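Cytochrome c2 (Rhodopseudomonas palustris, PDB 1I8O) carries electrons through a covalently bound heme c, serving as donor to the oxidized bacteriochlorophyll in purple bacterial photophosphorylation, and may also act in the respiratory chain. Local coordinates at residues A72-K76 / A87-T91; A5-F10 / D105-L110. The contacts are given in a common frame with arbitrary orientation. Residue numbers count along the deposited sequence, not the author numbering.

Contact 1 (A72-K76 / A87-T91). With HEC (heme c), chain D.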
loop_
_atom_site.group_PDB
_atom_site.type_symbol
_atom_site.label_atom_id
_atom_site.label_comp_id
_atom_site.label_asym_id
_atom_site.label_seq_id
_atom_site.Cartn_x
_atom_site.Cartn_y
_atom_site.Cartn_z
ATOM N N ALA A 72 0.681 11.011 2.814
ATOM C CA ALA A 72 -0.454 11.946 2.639
ATOM C C ALA A 72 -1.747 11.168 2.485
ATOM O O ALA A 72 -2.808 11.557 2.994
ATOM C CB ALA A 72 -0.242 12.832 1.412
ATOM N N PHE A 73 -1.712 10.040 1.764
ATOM C CA PHE A 73 -2.956 9.274 1.551
ATOM C C PHE A 73 -3.481 8.777 2.879
ATOM O O PHE A 73 -4.691 8.821 3.139
ATOM C CB PHE A 73 -2.651 8.114 0.574
ATOM C CG PHE A 73 -3.877 7.239 0.412
ATOM C CD1 PHE A 73 -4.803 7.571 -0.584
ATOM C CD2 PHE A 73 -4.142 6.138 1.200
ATOM C CE1 PHE A 73 -5.959 6.830 -0.741
ATOM C CE2 PHE A 73 -5.285 5.401 1.101
ATOM C CZ PHE A 73 -6.198 5.767 0.127
ATOM N N LEU A 74 -2.619 8.131 3.677
ATOM C CA LEU A 74 -3.078 7.556 4.928
ATOM C C LEU A 74 -3.579 8.622 5.904
ATOM O O LEU A 74 -4.578 8.427 6.576
ATOM C CB LEU A 74 -1.954 6.714 5.540
ATOM C CG LEU A 74 -1.521 5.499 4.715
ATOM C CD1 LEU A 74 -0.264 4.840 5.328
ATOM C CD2 LEU A 74 -2.602 4.453 4.556
ATOM N N LYS A 75 -2.886 9.750 5.961
ATOM C CA LYS A 75 -3.334 10.838 6.861
ATOM C C LYS A 75 -4.684 11.364 6.413
ATOM O O LYS A 75 -5.548 11.667 7.241
ATOM C CB LYS A 75 -2.319 11.958 6.910
ATOM C CG LYS A 75 -1.038 11.580 7.621
ATOM C CD LYS A 75 0.003 12.653 7.425
ATOM C CE LYS A 75 1.294 12.330 8.108
ATOM N NZ LYS A 75 1.191 12.621 9.589
ATOM N N LYS A 76 -4.899 11.505 5.093
ATOM C CA LYS A 76 -6.154 12.012 4.583
ATOM C C LYS A 76 -7.263 11.029 4.895
ATOM O O LYS A 76 -8.353 11.407 5.289
ATOM C CB LYS A 76 -6.036 12.244 3.086
ATOM C CG LYS A 76 -7.328 12.691 2.428
ATOM C CD LYS A 76 -7.114 12.655 0.918
ATOM C CE LYS A 76 -8.186 13.236 0.028
ATOM N NZ LYS A 76 -8.356 12.473 -1.243
ATOM N N ALA A 87 -3.453 9.914 13.143
ATOM C CA ALA A 87 -2.678 10.131 11.948
ATOM C C ALA A 87 -1.353 10.825 12.183
ATOM O O ALA A 87 -0.710 11.254 11.238
ATOM C CB ALA A 87 -3.487 10.938 10.931
ATOM N N VAL A 88 -0.920 10.988 13.428
ATOM C CA VAL A 88 0.318 11.637 13.751
ATOM C C VAL A 88 1.474 10.725 13.336
ATOM O O VAL A 88 1.471 9.508 13.529
ATOM C CB VAL A 88 0.351 11.988 15.258
ATOM C CG1 VAL A 88 1.673 12.615 15.639
ATOM C CG2 VAL A 88 -0.864 12.846 15.573
ATOM N N GLY A 89 2.498 11.318 12.782
ATOM C CA GLY A 89 3.695 10.605 12.363
ATOM C C GLY A 89 3.673 10.108 10.956
ATOM O O GLY A 89 2.777 10.484 10.174
ATOM N N VAL A 90 4.621 9.293 10.577
ATOM C CA VAL A 90 4.859 8.904 9.212
ATOM C C VAL A 90 5.065 7.391 9.110
ATOM O O VAL A 90 5.301 6.652 10.043
ATOM C CB VAL A 90 6.082 9.609 8.623
ATOM C CG1 VAL A 90 5.853 11.113 8.621
ATOM C CG2 VAL A 90 7.380 9.264 9.317
ATOM N N THR A 91 4.991 6.889 7.876
ATOM C CA THR A 91 5.225 5.496 7.551
ATOM C C THR A 91 6.718 5.144 7.537
ATOM O O THR A 91 7.611 6.012 7.551
ATOM C CB THR A 91 4.623 5.122 6.195
ATOM O OG1 THR A 91 5.259 5.828 5.102
ATOM C CG2 THR A 91 3.154 5.400 6.180
HETATM FE FE HEC D . 5.555 -0.476 -0.527
HETATM C CHA HEC D . 3.657 -0.773 2.325
HETATM C CHB HEC D . 2.877 -1.338 -2.436
HETATM C CHC HEC D . 7.367 0.157 -3.356
HETATM C CHD HEC D . 8.326 -0.032 1.360
HETATM N NA HEC D . 3.668 -0.936 -0.128
HETATM C C1A HEC D . 3.030 -0.973 1.089
HETATM C C2A HEC D . 1.629 -1.179 0.945
HETATM C C3A HEC D . 1.389 -1.383 -0.362
HETATM C C4A HEC D . 2.675 -1.221 -1.055
HETATM C CMA HEC D . 0.079 -1.651 -1.063
HETATM C CAA HEC D . 0.605 -1.341 2.076
HETATM C CBA HEC D . 0.588 -2.811 2.468
HETATM C CGA HEC D . -0.306 -3.183 3.623
HETATM O O1A HEC D . -0.983 -2.326 4.232
HETATM O O2A HEC D . -0.316 -4.419 3.930
HETATM N NB HEC D . 5.184 -0.568 -2.470
HETATM C C1B HEC D . 4.016 -1.051 -3.101
HETATM C C2B HEC D . 4.193 -1.100 -4.501
HETATM C C3B HEC D . 5.389 -0.583 -4.782
HETATM C C4B HEC D . 6.057 -0.300 -3.502
HETATM C CMB HEC D . 3.133 -1.627 -5.457
HETATM C CAB HEC D . 6.035 -0.317 -6.152
HETATM C CBB HEC D . 5.248 0.773 -6.977
HETATM N NC HEC D . 7.460 0.036 -0.931
HETATM C C1C HEC D . 8.017 0.280 -2.131
HETATM C C2C HEC D . 9.417 0.538 -2.006
HETATM C C3C HEC D . 9.697 0.464 -0.685
HETATM C C4C HEC D . 8.463 0.183 -0.007
HETATM C CMC HEC D . 10.364 0.699 -3.167
HETATM C CAC HEC D . 11.026 0.547 0.053
HETATM C CBC HEC D . 11.817 1.838 -0.257
HETATM N ND HEC D . 5.913 -0.439 1.448
HETATM C C1D HEC D . 7.174 -0.278 2.015
HETATM C C2D HEC D . 6.987 -0.430 3.472
HETATM C C3D HEC D . 5.700 -0.587 3.766
HETATM C C4D HEC D . 5.012 -0.604 2.456
HETATM C CMD HEC D . 8.215 -0.355 4.438
HETATM C CAD HEC D . 5.110 -0.636 5.115
HETATM C CBD HEC D . 5.113 0.804 5.696
HETATM C CGD HEC D . 4.611 0.975 7.111
HETATM O O1D HEC D . 4.276 0.014 7.838
HETATM O O2D HEC D . 4.660 2.168 7.525
HETATM O O HOH W 1 2.580 14.176 12.179
#
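One lysine ammonium gathers up two backbone carbonyls of an irregular loop: Lys75 NZ donates to Gly89 O at 2.7 Å and to Ala87 O at 2.9 Å. A water accepts from Gly89 N (2.9 Å) and, weakly, from Lys75 NZ (3.3 Å), a loose bridge between the two donors. The lysine CA-CB bond points sideways, and its nearly extended chain turns at the last step (chi4 -79°) to bring NZ onto the loop. At phi/psi 91/-170 a side chain on Gly89 would jam against the carbonyl O of Val88; glycine fits this backbone. Beneath the polar layer the packing is thin. Lys75 CA and Ala87 CA, the nearest pair, are 5.2 Å apart, Ala87 CB lies 4.2 Å from Lys75 CG, and Leu74 CD1 meets Thr91 CG2 at 3.6 Å. Thr91 belongs to the heme pocket, its CB 3.2 Å from heme atom O2D, while its OG1 is hydrogen-bonded to Asn71 and Thr94. It thus lies between helix 70-80 and a heme propionate, two residues before Met93, the axial ligand of the native heme iron; this crystal is the ammonia complex. Around this contact, Leu74 also packs on Leu47 and Ser51 of helix 46-53, Phe73 turns to helix 60-68, and residues 87-91 run beside helix 70-80 on the way to helix 100-111.

Contact 2 (A5-F10 / D105-L110); sequences AGEAVF and DVVAYL
Two alpha-helical segments, 5-10 and 105-110, cross almost perpendicularly (-95°), their axes approaching to 7.1 Å. Glycine makes this possible: Gly6 CA sits 3.8 Å from Val106 CA and makes a CA-H...O contact with Asp105 O (3.3 Å), where a CB would clash with that oxygen and with Tyr109 CB. Tyr109 (chi1 t) fills the groove beside Gly6, with Tyr109 CB 3.6 Å from Gly6 C. Glu7 CA lies over its ring face in a CH-pi contact, 3.8 Å from the centroid, and a water joins Tyr109 OH and Glu7 OE1, 2.7 Å from each. Phe10 (t) packs obliquely against this ring, centroids 5.3 Å apart and planes at 47°; its CE1 touches Leu110 CD2 at 3.7 Å. Val106 (p) presses between Val9 and Phe10, with Val9 CG1 3.6 Å from Val106 CB. This is the crossing of N- and C-terminal helices characteristic of the cytochrome c fold. Leu110 approaches the heme, while Val106 packs on Leu67 and Val107 on Ala60, Ile63 and Val64 of helix 60-68.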
loop_
_atom_site.group_PDB
_atom_site.type_symbol
_atom_site.label_atom_id
_atom_site.label_comp_id
_atom_site.label_asym_id
_atom_site.label_seq_id
_atom_site.Cartn_x
_atom_site.Cartn_y
_atom_site.Cartn_z
ATOM N N ALA A 5 1.875 -5.016 -18.207
ATOM C CA ALA A 5 2.711 -3.810 -18.070
ATOM C C ALA A 5 3.096 -3.607 -16.604
ATOM O O ALA A 5 4.206 -3.169 -16.265
ATOM C CB ALA A 5 1.993 -2.562 -18.545
ATOM N N GLY A 6 2.161 -3.926 -15.709
ATOM C CA GLY A 6 2.433 -3.836 -14.291
ATOM C C GLY A 6 3.529 -4.704 -13.778
ATOM O O GLY A 6 4.185 -4.356 -12.773
ATOM N N GLU A 7 3.765 -5.834 -14.398
ATOM C CA GLU A 7 4.832 -6.723 -14.006
ATOM C C GLU A 7 6.169 -5.974 -14.060
ATOM O O GLU A 7 7.037 -6.161 -13.210
ATOM C CB GLU A 7 4.862 -7.938 -14.939
ATOM C CG GLU A 7 5.987 -8.938 -14.622
ATOM C CD GLU A 7 6.082 -9.954 -15.725
ATOM O OE1 GLU A 7 5.283 -10.864 -15.807
ATOM O OE2 GLU A 7 6.948 -9.767 -16.615
ATOM N N ALA A 8 6.370 -5.141 -15.098
ATOM C CA ALA A 8 7.615 -4.395 -15.219
ATOM C C ALA A 8 7.745 -3.369 -14.101
ATOM O O ALA A 8 8.810 -3.196 -13.535
ATOM C CB ALA A 8 7.726 -3.761 -16.596
ATOM N N VAL A 9 6.628 -2.669 -13.810
ATOM C CA VAL A 9 6.658 -1.723 -12.679
ATOM C C VAL A 9 7.016 -2.436 -11.377
ATOM O O VAL A 9 7.733 -1.900 -10.523
ATOM C CB VAL A 9 5.326 -0.967 -12.598
ATOM C CG1 VAL A 9 5.315 0.018 -11.416
ATOM C CG2 VAL A 9 5.047 -0.244 -13.886
ATOM N N PHE A 10 6.520 -3.657 -11.202
ATOM C CA PHE A 10 6.716 -4.386 -9.983
ATOM C C PHE A 10 8.215 -4.653 -9.726
ATOM O O PHE A 10 8.601 -4.760 -8.564
ATOM C CB PHE A 10 5.901 -5.679 -9.988
ATOM C CG PHE A 10 5.830 -6.353 -8.627
ATOM C CD1 PHE A 10 5.027 -5.835 -7.647
ATOM C CD2 PHE A 10 6.552 -7.511 -8.365
ATOM C CE1 PHE A 10 4.926 -6.441 -6.397
ATOM C CE2 PHE A 10 6.448 -8.134 -7.112
ATOM C CZ PHE A 10 5.639 -7.595 -6.161
ATOM N N ASP A 105 -1.223 0.174 -13.525
ATOM C CA ASP A 105 -0.787 -1.104 -14.071
ATOM C C ASP A 105 -0.233 -2.009 -12.993
ATOM O O ASP A 105 -0.542 -3.180 -12.937
ATOM C CB ASP A 105 0.211 -0.863 -15.188
ATOM C CG ASP A 105 -0.395 -0.246 -16.459
ATOM O OD1 ASP A 105 -1.632 -0.228 -16.595
ATOM O OD2 ASP A 105 0.411 0.215 -17.280
ATOM N N VAL A 106 0.608 -1.464 -12.099
ATOM C CA VAL A 106 1.142 -2.321 -11.039
ATOM C C VAL A 106 0.037 -2.803 -10.131
ATOM O O VAL A 106 0.136 -3.928 -9.624
ATOM C CB VAL A 106 2.304 -1.664 -10.282
ATOM C CG1 VAL A 106 1.870 -0.624 -9.259
ATOM C CG2 VAL A 106 3.166 -2.740 -9.665
ATOM N N VAL A 107 -0.984 -2.003 -9.903
ATOM C CA VAL A 107 -2.100 -2.422 -9.057
ATOM C C VAL A 107 -2.863 -3.560 -9.703
ATOM O O VAL A 107 -3.266 -4.526 -9.042
ATOM C CB VAL A 107 -2.982 -1.223 -8.653
ATOM C CG1 VAL A 107 -4.279 -1.673 -8.066
ATOM C CG2 VAL A 107 -2.162 -0.368 -7.703
ATOM N N ALA A 108 -3.057 -3.534 -11.031
ATOM C CA ALA A 108 -3.593 -4.703 -11.757
ATOM C C ALA A 108 -2.712 -5.894 -11.580
ATOM O O ALA A 108 -3.166 -7.037 -11.389
ATOM C CB ALA A 108 -3.804 -4.330 -13.224
ATOM N N TYR A 109 -1.357 -5.727 -11.607
ATOM C CA TYR A 109 -0.446 -6.819 -11.383
ATOM C C TYR A 109 -0.559 -7.401 -9.982
ATOM O O TYR A 109 -0.548 -8.617 -9.783
ATOM C CB TYR A 109 1.002 -6.360 -11.733
ATOM C CG TYR A 109 1.928 -7.534 -11.570
ATOM C CD1 TYR A 109 1.962 -8.496 -12.562
ATOM C CD2 TYR A 109 2.764 -7.690 -10.476
ATOM C CE1 TYR A 109 2.781 -9.584 -12.471
ATOM C CE2 TYR A 109 3.573 -8.809 -10.379
ATOM C CZ TYR A 109 3.597 -9.790 -11.395
ATOM O OH TYR A 109 4.409 -10.889 -11.281
ATOM N N LEU A 110 -0.734 -6.543 -8.974
ATOM C CA LEU A 110 -0.882 -7.025 -7.611
ATOM C C LEU A 110 -2.090 -7.978 -7.483
ATOM O O LEU A 110 -2.029 -8.923 -6.698
ATOM C CB LEU A 110 -1.073 -5.879 -6.621
ATOM C CG LEU A 110 0.108 -4.898 -6.461
ATOM C CD1 LEU A 110 -0.304 -3.799 -5.458
ATOM C CD2 LEU A 110 1.351 -5.625 -6.084
HETATM O O HOH W 2 4.607 -12.245 -13.610
#

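How the contacts relate
Contacts 1 and 2 lie on opposite sides of the chain's centre, their own centres 24 Å apart and their nearest atoms about 11 Å apart. They share no helix. Along the chain, contact 1 is nested within the loop closed by contact 2: helix 3-13 comes first, then helix 70-80 and its following loop, and finally helix 100-111. Contact 2 therefore brings the two ends of the chain together, whereas contact 1 is a local return of the loop onto the helix just before it. Both reach the heme, through Thr91 at a propionate and through the side chain of Leu110, about 4 Å from the heme at nearest atoms, so the two packings border different parts of one redox centre.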